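Local coordinates for protein Endonuclease/exonuclease/phosphatase (Beutenbergia cavernae DSM 12333, PDB 4RUW) that belongs to the endonuclease/exonuclease/phosphatase family, with a DNase I-like domain followed by an Ig-like domain, and holds a zinc ion, at residues Arg293-Val298 with Ser319-Val324. Residues are numbered along the deposited sequence; the frame is centred on the assembly and turned at random.
Sequences RRIDYV and SDHLGV
Ile295 reaches His321 with the tip of its side chain. Its CD1 lies 3.8 Å from His321 CE1, obliquely to the ring. CG1 sits between the backbone N and the carbonyl carbon (chi1 61°), and the chain extends from there to the imidazole, which it crosses at about a right angle. Asp296 takes the one direct hydrogen bond between the two segments. His321 ND1 donates to Asp296 OD1 at 2.7 Å, with an N-H...O angle of 162°. OD1 receives it through its syn lone pair and lies almost in the ring plane. The carboxylate stands nearly upright to the imidazole, the planes 85° apart. OD1 is also bonded to Thr278 OG1, so two groups grip this oxygen. Asp296 OD2 takes a weak bond from a water at 2.9 Å, and the same water donates to Leu322 O at 2.8 Å.

This is a His-carboxylate hydrogen bond in the DNase I-like domain, a fold in which two mixed sheets pack together. His321 closes a Ser-Asp-His sequence, a signature of this family. Asp296 begins strand 296-300 of one sheet. His321 lies in the loop just before strand 324-330 of the other, so the pair joins the two sheets where these two strands start. Both side chains also touch Asn62 and Asp235. On the His321 side, an ST turn shapes the loop: His321 N donates to Ser319 OG, which is itself bonded to Asn62 O.

Further along, Val324 CG2 lies 3.9 Å from Asp296 O and also packs against Asp296 CB. Val298 follows on the strand, and its CG2 meets Val324 CG1 in a looser apolar contact at 4.5 Å.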
ATOM      1  N   ARG A 293     -13.297   2.340   2.890  1.00 12.01           N
ATOM      2  CA  ARG A 293     -12.384   3.482   2.984  1.00 12.33           C
ATOM      3  C   ARG A 293     -11.021   3.120   3.565  1.00 11.80           C
ATOM      4  O   ARG A 293     -10.543   3.717   4.538  1.00 12.97           O
ATOM      5  CB  ARG A 293     -13.050   4.649   3.716  1.00 13.05           C
ATOM      6  CG  ARG A 293     -14.142   5.290   2.875  1.00 13.72           C
ATOM      7  CD  ARG A 293     -14.738   6.507   3.538  1.00 14.99           C
ATOM      8  NE  ARG A 293     -15.575   7.230   2.590  1.00 16.34           N
ATOM      9  CZ  ARG A 293     -16.365   8.244   2.910  1.00 17.93           C
ATOM     10  NH1 ARG A 293     -16.436   8.652   4.173  1.00 19.86           N
ATOM     11  NH2 ARG A 293     -17.088   8.838   1.968  1.00 20.19           N
ATOM     12  N   ARG A 294     -10.409   2.115   2.946  1.00 11.65           N
ATOM     13  CA  ARG A 294      -9.044   1.700   3.229  1.00 11.09           C
ATOM     14  C   ARG A 294      -8.205   2.261   2.093  1.00 11.26           C
ATOM     15  O   ARG A 294      -8.297   1.784   0.956  1.00 12.33           O
ATOM     16  CB  ARG A 294      -8.957   0.173   3.275  1.00 12.19           C
ATOM     17  CG  ARG A 294      -7.575  -0.361   3.628  1.00 11.65           C
ATOM     18  CD  ARG A 294      -7.589  -1.862   3.818  1.00 12.07           C
ATOM     19  NE  ARG A 294      -7.793  -2.583   2.562  1.00 11.85           N
ATOM     20  CZ  ARG A 294      -6.807  -3.089   1.822  1.00 11.17           C
ATOM     21  NH1 ARG A 294      -5.538  -2.947   2.197  1.00 11.53           N
ATOM     22  NH2 ARG A 294      -7.088  -3.746   0.700  1.00 11.59           N
ATOM     23  N   ILE A 295      -7.420   3.295   2.394  1.00 11.09           N
ATOM     24  CA  ILE A 295      -6.706   4.037   1.355  1.00 11.47           C
ATOM     25  C   ILE A 295      -5.225   4.209   1.678  1.00 10.90           C
ATOM     26  O   ILE A 295      -4.489   4.816   0.887  1.00 12.25           O
ATOM     27  CB  ILE A 295      -7.370   5.417   1.071  1.00 12.78           C
ATOM     28  CG1 ILE A 295      -7.375   6.294   2.326  1.00 13.65           C
ATOM     29  CG2 ILE A 295      -8.784   5.247   0.504  1.00 13.59           C
ATOM     30  CD1 ILE A 295      -7.834   7.717   2.062  1.00 15.73           C
ATOM     31  N   ASP A 296      -4.799   3.690   2.826  1.00 11.11           N
ATOM     32  CA  ASP A 296      -3.395   3.665   3.228  1.00 11.19           C
ATOM     33  C   ASP A 296      -2.960   2.210   3.137  1.00 11.14           C
ATOM     34  O   ASP A 296      -3.645   1.337   3.657  1.00 12.11           O
ATOM     35  CB  ASP A 296      -3.251   4.141   4.667  1.00 12.19           C
ATOM     36  CG  ASP A 296      -3.645   5.602   4.858  1.00 12.84           C
ATOM     37  OD1 ASP A 296      -4.846   5.901   5.056  1.00 13.90           O
ATOM     38  OD2 ASP A 296      -2.740   6.464   4.853  1.00 15.22           O
ATOM     39  N   TYR A 297      -1.840   1.957   2.457  1.00 10.82           N
ATOM     40  CA  TYR A 297      -1.449   0.603   2.109  1.00 10.95           C
ATOM     41  C   TYR A 297       0.013   0.326   2.428  1.00 10.04           C
ATOM     42  O   TYR A 297       0.853   1.235   2.425  1.00 11.03           O
ATOM     43  CB  TYR A 297      -1.602   0.386   0.601  1.00 11.98           C
ATOM     44  CG  TYR A 297      -2.998   0.471   0.040  1.00 10.65           C
ATOM     45  CD1 TYR A 297      -3.756  -0.674  -0.161  1.00 11.69           C
ATOM     46  CD2 TYR A 297      -3.542   1.688  -0.338  1.00 11.56           C
ATOM     47  CE1 TYR A 297      -5.019  -0.611  -0.705  1.00 11.91           C
ATOM     48  CE2 TYR A 297      -4.805   1.763  -0.888  1.00 11.57           C
ATOM     49  CZ  TYR A 297      -5.543   0.609  -1.065  1.00 11.10           C
ATOM     50  OH  TYR A 297      -6.795   0.652  -1.626  1.00 11.73           O
ATOM     51  N   VAL A 298       0.317  -0.954   2.630  1.00 10.46           N
ATOM     52  CA  VAL A 298       1.680  -1.461   2.554  1.00 10.93           C
ATOM     53  C   VAL A 298       1.688  -2.576   1.520  1.00 10.54           C
ATOM     54  O   VAL A 298       1.044  -3.610   1.717  1.00 11.65           O
ATOM     55  CB  VAL A 298       2.185  -1.982   3.924  1.00 12.10           C
ATOM     56  CG1 VAL A 298       3.589  -2.556   3.772  1.00 13.75           C
ATOM     57  CG2 VAL A 298       2.149  -0.867   4.952  1.00 13.06           C
ATOM     58  N   SER A 319      -4.850  11.252  14.809  1.00 13.59           N
ATOM     59  CA  SER A 319      -4.851  11.723  13.424  1.00 13.08           C
ATOM     60  C   SER A 319      -6.188  11.380  12.785  1.00 12.42           C
ATOM     61  O   SER A 319      -6.934  10.555  13.311  1.00 13.79           O
ATOM     62  CB  SER A 319      -3.721  11.067  12.623  1.00 12.79           C
ATOM     63  OG  SER A 319      -3.844  11.395  11.245  1.00 12.67           O
ATOM     64  N   ASP A 320      -6.503  12.007  11.655  1.00 12.85           N
ATOM     65  CA  ASP A 320      -7.710  11.632  10.928  1.00 13.51           C
ATOM     66  C   ASP A 320      -7.538  10.380  10.056  1.00 12.28           C
ATOM     67  O   ASP A 320      -8.505   9.919   9.443  1.00 13.03           O
ATOM     68  CB  ASP A 320      -8.307  12.818  10.147  1.00 14.99           C
ATOM     69  CG  ASP A 320      -7.417  13.312   9.024  1.00 17.36           C
ATOM     70  OD1 ASP A 320      -6.251  12.886   8.912  1.00 15.63           O
ATOM     71  OD2 ASP A 320      -7.901  14.158   8.251  1.00 22.47           O
ATOM     72  N   HIS A 321      -6.319   9.834  10.006  1.00 12.00           N
ATOM     73  CA  HIS A 321      -6.088   8.494   9.460  1.00 11.56           C
ATOM     74  C   HIS A 321      -5.594   7.598  10.575  1.00 11.71           C
ATOM     75  O   HIS A 321      -4.976   8.080  11.531  1.00 12.07           O
ATOM     76  CB  HIS A 321      -5.010   8.496   8.372  1.00 12.36           C
ATOM     77  CG  HIS A 321      -5.429   9.126   7.079  1.00 12.69           C
ATOM     78  ND1 HIS A 321      -5.467   8.429   5.889  1.00 13.89           N
ATOM     79  CD2 HIS A 321      -5.810  10.393   6.786  1.00 14.44           C
ATOM     80  CE1 HIS A 321      -5.863   9.236   4.921  1.00 14.89           C
ATOM     81  NE2 HIS A 321      -6.079  10.431   5.439  1.00 15.16           N
ATOM     82  N   LEU A 322      -5.817   6.297  10.420  1.00 12.14           N
ATOM     83  CA  LEU A 322      -5.233   5.295  11.295  1.00 12.14           C
ATOM     84  C   LEU A 322      -3.907   4.809  10.731  1.00 12.37           C
ATOM     85  O   LEU A 322      -3.756   4.649   9.520  1.00 13.22           O
ATOM     86  CB  LEU A 322      -6.163   4.091  11.433  1.00 12.73           C
ATOM     87  CG  LEU A 322      -7.546   4.360  12.024  1.00 12.94           C
ATOM     88  CD1 LEU A 322      -8.354   3.070  12.032  1.00 14.59           C
ATOM     89  CD2 LEU A 322      -7.462   4.963  13.432  1.00 13.85           C
ATOM     90  N   GLY A 323      -2.955   4.548  11.616  1.00 12.27           N
ATOM     91  CA  GLY A 323      -1.724   3.896  11.211  1.00 12.85           C
ATOM     92  C   GLY A 323      -1.981   2.445  10.832  1.00 12.12           C
ATOM     93  O   GLY A 323      -2.846   1.785  11.411  1.00 13.78           O
ATOM     94  N   VAL A 324      -1.242   1.951   9.847  1.00 11.65           N
ATOM     95  CA  VAL A 324      -1.322   0.554   9.425  1.00 11.34           C
ATOM     96  C   VAL A 324       0.008  -0.092   9.793  1.00 11.30           C
ATOM     97  O   VAL A 324       1.073   0.405   9.406  1.00 11.91           O
ATOM     98  CB  VAL A 324      -1.567   0.433   7.900  1.00 13.13           C
ATOM     99  CG1 VAL A 324      -1.566  -1.027   7.470  1.00 14.64           C
ATOM    100  CG2 VAL A 324      -2.866   1.123   7.505  1.00 14.58           C
TER
HETATM  101  O   HOH W   1      -2.528   6.407   7.716  1.00 14.52           O